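Local coordinates for protein putative ribosomal N-acetyltransferase YdaF (Bacillus subtilis, PDB 1NSL) that probably transfers acetyl groups to amino groups of proteins, possibly of ribosomal proteins, as a GNAT-family N-acetyltransferase that forms homodimers and homohexamers, at residues C[87-90]-C[91-94]; C[141-144]-C[145-149]. All coordinates share one frame; numbering follows the deposited sequence.

Contact 1 of 2, residues C[87-90]-C[91-94]; sequences NLDQ and VNRK
The carboxylate of Asp89 grips Asn92 at two points. Asp89 OD2 accepts a bond from Asn92 ND2 at 2.6 Å. The oxygen lies in the amide plane of Asn92, but the amide comes from above the carboxylate plane. The two flat groups are steeply turned against each other, 77° apart. Asp89 OD1 takes the backbone N of Asn92 at 3.2 Å in a nearly straight bond, also from above its plane. The backbone N of Val91 adds a weak bond to the same oxygen. Asp89 reaches over the turn because its CG stands opposite the backbone N (chi1 -174°). An alanine here would remove both carboxylate oxygens and is likely to leave Asn92 ND2 and the Asn92 backbone N without these mates, setting the turn freer to move. Lys94 runs past on the same face of the sheet. Its CE lies 3.7 Å from Asp89 OD2. The ammonium group is not in contact with the carboxylate, though its charge may help to balance it. The backbones of Asp89 and Lys94 pair both ways. Asp89 N donates to Lys94 O at 3.0 Å, and Lys94 N returns a bond to Asp89 O at 3.1 Å. A second subunit packs on the turn: Asn92 OD1 and Lys94 NZ make weak bonds to the backbone of its Tyr162 and Gly160. Asp89 O also takes a weak bond from Arg93 N, so two successive residues stand opposite Asp89: a G1 beta bulge, which closes the antiparallel hairpin between strands 78-89 and 94-101 of the GNAT fold.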
loop_
_atom_site.group_PDB
_atom_site.type_symbol
_atom_site.label_atom_id
_atom_site.label_comp_id
_atom_site.label_asym_id
_atom_site.label_seq_id
_atom_site.Cartn_x
_atom_site.Cartn_y
_atom_site.Cartn_z
ATOM N N ASN C 87 22.299 1.898 -5.520
ATOM C CA ASN C 87 22.823 0.574 -5.216
ATOM C C ASN C 87 23.427 0.572 -3.856
ATOM O O ASN C 87 24.556 0.151 -3.672
ATOM C CB ASN C 87 23.857 0.098 -6.209
ATOM C CG ASN C 87 23.311 0.043 -7.617
ATOM O OD1 ASN C 87 22.164 0.458 -7.857
ATOM N ND2 ASN C 87 24.129 -0.446 -8.572
ATOM N N LEU C 88 22.679 1.045 -2.889
ATOM C CA LEU C 88 23.211 1.117 -1.564
ATOM C C LEU C 88 23.157 -0.257 -0.969
ATOM O O LEU C 88 22.092 -0.784 -0.779
ATOM C CB LEU C 88 22.346 2.036 -0.758
ATOM C CG LEU C 88 22.919 2.747 0.436
ATOM C CD1 LEU C 88 21.897 3.865 0.756
ATOM C CD2 LEU C 88 23.066 1.787 1.606
ATOM N N ASP C 89 24.301 -0.842 -0.660
ATOM C CA ASP C 89 24.360 -2.168 -0.107
ATOM C C ASP C 89 24.998 -2.015 1.267
ATOM O O ASP C 89 26.225 -1.998 1.390
ATOM C CB ASP C 89 25.209 -2.980 -1.049
ATOM C CG ASP C 89 25.276 -4.436 -0.711
ATOM O OD1 ASP C 89 24.917 -4.840 0.405
ATOM O OD2 ASP C 89 25.731 -5.264 -1.521
ATOM N N GLN C 90 24.164 -1.866 2.298
ATOM C CA GLN C 90 24.624 -1.686 3.680
ATOM C C GLN C 90 25.401 -2.872 4.176
ATOM O O GLN C 90 26.290 -2.740 5.003
ATOM C CB GLN C 90 23.462 -1.417 4.655
ATOM C CG GLN C 90 23.213 0.061 4.994
ATOM C CD GLN C 90 24.488 0.780 5.449
ATOM O OE1 GLN C 90 25.535 0.143 5.670
ATOM N NE2 GLN C 90 24.408 2.102 5.576
ATOM N N VAL C 91 25.108 -4.043 3.659
ATOM C CA VAL C 91 25.831 -5.191 4.160
ATOM C C VAL C 91 27.236 -5.193 3.670
ATOM O O VAL C 91 28.155 -5.424 4.444
ATOM C CB VAL C 91 25.208 -6.537 3.790
ATOM C CG1 VAL C 91 25.829 -7.615 4.660
ATOM C CG2 VAL C 91 23.710 -6.483 3.984
ATOM N N ASN C 92 27.441 -4.965 2.388
ATOM C CA ASN C 92 28.830 -4.963 1.950
ATOM C C ASN C 92 29.465 -3.604 2.134
ATOM O O ASN C 92 30.616 -3.383 1.792
ATOM C CB ASN C 92 28.957 -5.464 0.521
ATOM C CG ASN C 92 28.393 -6.849 0.352
ATOM O OD1 ASN C 92 28.906 -7.840 0.905
ATOM N ND2 ASN C 92 27.317 -6.927 -0.392
ATOM N N ARG C 93 28.671 -2.675 2.644
ATOM C CA ARG C 93 29.206 -1.397 2.984
ATOM C C ARG C 93 29.654 -0.584 1.779
ATOM O O ARG C 93 30.644 0.149 1.860
ATOM C CB ARG C 93 30.385 -1.628 3.917
ATOM C CG ARG C 93 29.977 -2.234 5.263
ATOM C CD ARG C 93 31.123 -2.461 6.248
ATOM N NE ARG C 93 30.558 -2.719 7.568
ATOM C CZ ARG C 93 31.238 -2.832 8.706
ATOM N NH1 ARG C 93 30.591 -3.087 9.838
ATOM N NH2 ARG C 93 32.552 -2.715 8.715
ATOM N N LYS C 94 28.901 -0.665 0.686
ATOM C CA LYS C 94 29.314 0.015 -0.537
ATOM C C LYS C 94 28.168 0.639 -1.292
ATOM O O LYS C 94 27.007 0.333 -1.020
ATOM C CB LYS C 94 29.926 -1.005 -1.466
ATOM C CG LYS C 94 29.004 -2.093 -1.872
ATOM C CD LYS C 94 29.670 -2.983 -2.927
ATOM C CE LYS C 94 28.745 -4.153 -3.324
ATOM N NZ LYS C 94 29.447 -5.002 -4.278
#

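Contact 2 of 2, residues C[141-144]-C[145-149]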
loop_
_atom_site.group_PDB
_atom_site.type_symbol
_atom_site.label_atom_id
_atom_site.label_comp_id
_atom_site.label_asym_id
_atom_site.label_seq_id
_atom_site.Cartn_x
_atom_site.Cartn_y
_atom_site.Cartn_z
ATOM N N LYS C 141 34.263 13.064 -20.710
ATOM C CA LYS C 141 33.881 14.030 -19.677
ATOM C C LYS C 141 33.424 13.381 -18.383
ATOM O O LYS C 141 33.667 13.942 -17.300
ATOM C CB LYS C 141 32.841 15.036 -20.146
ATOM C CG LYS C 141 33.203 15.723 -21.416
ATOM C CD LYS C 141 33.206 17.253 -21.194
ATOM C CE LYS C 141 33.277 18.037 -22.513
ATOM N NZ LYS C 141 34.679 18.593 -22.705
ATOM N N SER C 142 32.756 12.232 -18.482
ATOM C CA SER C 142 32.337 11.574 -17.260
ATOM C C SER C 142 33.460 10.862 -16.540
ATOM O O SER C 142 33.657 11.006 -15.319
ATOM C CB SER C 142 31.256 10.546 -17.494
ATOM O OG SER C 142 30.999 9.970 -16.216
ATOM N N ARG C 143 34.123 10.011 -17.289
ATOM C CA ARG C 143 35.309 9.331 -16.829
ATOM C C ARG C 143 36.236 10.283 -16.033
ATOM O O ARG C 143 36.834 9.913 -14.993
ATOM C CB ARG C 143 36.059 8.868 -18.065
ATOM C CG ARG C 143 35.500 7.645 -18.702
ATOM C CD ARG C 143 36.171 6.418 -18.220
ATOM N NE ARG C 143 36.781 5.771 -19.350
ATOM C CZ ARG C 143 37.884 5.087 -19.276
ATOM N NH1 ARG C 143 38.491 4.969 -18.107
ATOM N NH2 ARG C 143 38.375 4.502 -20.344
ATOM N N ALA C 144 36.335 11.517 -16.516
ATOM C CA ALA C 144 37.216 12.448 -15.864
ATOM C C ALA C 144 36.825 12.657 -14.429
ATOM O O ALA C 144 37.642 13.054 -13.604
ATOM C CB ALA C 144 37.243 13.768 -16.555
ATOM N N VAL C 145 35.596 12.394 -14.081
ATOM C CA VAL C 145 35.311 12.764 -12.727
ATOM C C VAL C 145 35.990 11.902 -11.658
ATOM O O VAL C 145 36.662 12.409 -10.780
ATOM C CB VAL C 145 33.838 12.989 -12.475
ATOM C CG1 VAL C 145 33.546 12.960 -10.954
ATOM C CG2 VAL C 145 33.495 14.339 -13.077
ATOM N N PRO C 146 35.847 10.605 -11.779
ATOM C CA PRO C 146 36.484 9.680 -10.848
ATOM C C PRO C 146 38.019 9.870 -10.815
ATOM O O PRO C 146 38.627 9.946 -9.764
ATOM C CB PRO C 146 36.177 8.316 -11.469
ATOM C CG PRO C 146 35.019 8.560 -12.309
ATOM C CD PRO C 146 35.100 9.944 -12.857
ATOM N N GLU C 147 38.623 9.930 -11.980
ATOM C CA GLU C 147 40.063 9.976 -12.084
ATOM C C GLU C 147 40.670 11.218 -11.440
ATOM O O GLU C 147 41.784 11.156 -10.976
ATOM C CB GLU C 147 40.523 9.878 -13.536
ATOM C CG GLU C 147 40.233 8.557 -14.254
ATOM C CD GLU C 147 40.445 8.622 -15.791
ATOM O OE1 GLU C 147 41.314 7.918 -16.338
ATOM O OE2 GLU C 147 39.735 9.379 -16.486
ATOM N N ARG C 148 39.908 12.310 -11.412
ATOM C CA ARG C 148 40.301 13.599 -10.855
ATOM C C ARG C 148 40.187 13.416 -9.340
ATOM O O ARG C 148 41.083 13.782 -8.618
ATOM C CB ARG C 148 39.387 14.741 -11.399
ATOM C CG ARG C 148 39.789 16.183 -11.174
ATOM C CD ARG C 148 38.782 16.996 -10.393
ATOM N NE ARG C 148 38.285 18.256 -10.989
ATOM C CZ ARG C 148 38.573 19.474 -10.546
ATOM N NH1 ARG C 148 39.404 19.652 -9.548
ATOM N NH2 ARG C 148 38.061 20.533 -11.116
ATOM N N ILE C 149 39.145 12.812 -8.823
ATOM C CA ILE C 149 39.144 12.639 -7.376
ATOM C C ILE C 149 40.085 11.470 -6.872
ATOM O O ILE C 149 40.254 11.251 -5.660
ATOM C CB ILE C 149 37.711 12.432 -6.903
ATOM C CG1 ILE C 149 36.886 13.691 -7.077
ATOM C CG2 ILE C 149 37.627 11.963 -5.433
ATOM C CD1 ILE C 149 35.436 13.329 -7.186
#
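Val145 N donates to Ser142 O at 2.7 Å, a bond that spans three residues and not the usual four. The donor sits above the carbonyl plane of Ser142, away from its lone pairs. The helix, 140-149 of the GNAT domain, has a proline kink here, where the N atoms of Val145 and Pro146 lack the regular bonds to the turn before. Pro146 has no N-H to give, so the regular bond to Ser142 O cannot form. Lys141 O, the regular partner of Val145 N, lies 4.1 Å from it. The kink is thus bridged by the shorter loop of the Ser142 bond. Beyond it the regular spacing returns. Arg148 N binds Ala144 O at 3.2 Å, and Ile149 N binds Val145 O at 3.2 Å.

The side chains follow the turns. Val145 places CB 3.5 Å from Ser142 O and packs onward against Ile111 and Thr112 of helix 110-124. The Pro146 ring lies against the preceding turn, with CG 3.5 Å from Arg143 O. The ring also packs against Ile133, Phe151 and Tyr173. The hydroxyl of Ser142 bonds to the hydroxyl of Tyr99.

Arg143 and Glu147 stand one turn apart without a salt bridge. Arg143 NH1 is 4.4 Å from Glu147 OE1, and the oxygen lies well out of the guanidinium plane, so any attraction is between charges alone. The bent Arg143 chain carries NH1 to the Tyr173 hydroxyl, its main polar partner. Glu147 CG lies beside its own backbone N (chi1 -65°), which leads the chain back along the helix. Its OE2 ends 3.3 Å from Arg143 O, two acceptors side by side with no proton between them.

In the fold
Contact 1 lies at the surface and contact 2 is partly buried. Their centres are 22 Å apart, their nearest atoms about 15 Å, and they do not touch. Both are local: the first turns the chain from strand 78-89 into strand 94-101, the second runs along helix 140-149. Contact 1 relies on a charged side chain gripping backbone and amide N-H groups, and a second subunit covers part of it. No other subunit of the assembly reaches contact 2. There, the chemistry is mainly backbone bonds along a helix kinked at a proline, while its inner side chains pack on helix 110-124 and on strands 130-136 and 166-176. Tyr99, on the strand that contact 1 leads into, bonds to Ser142.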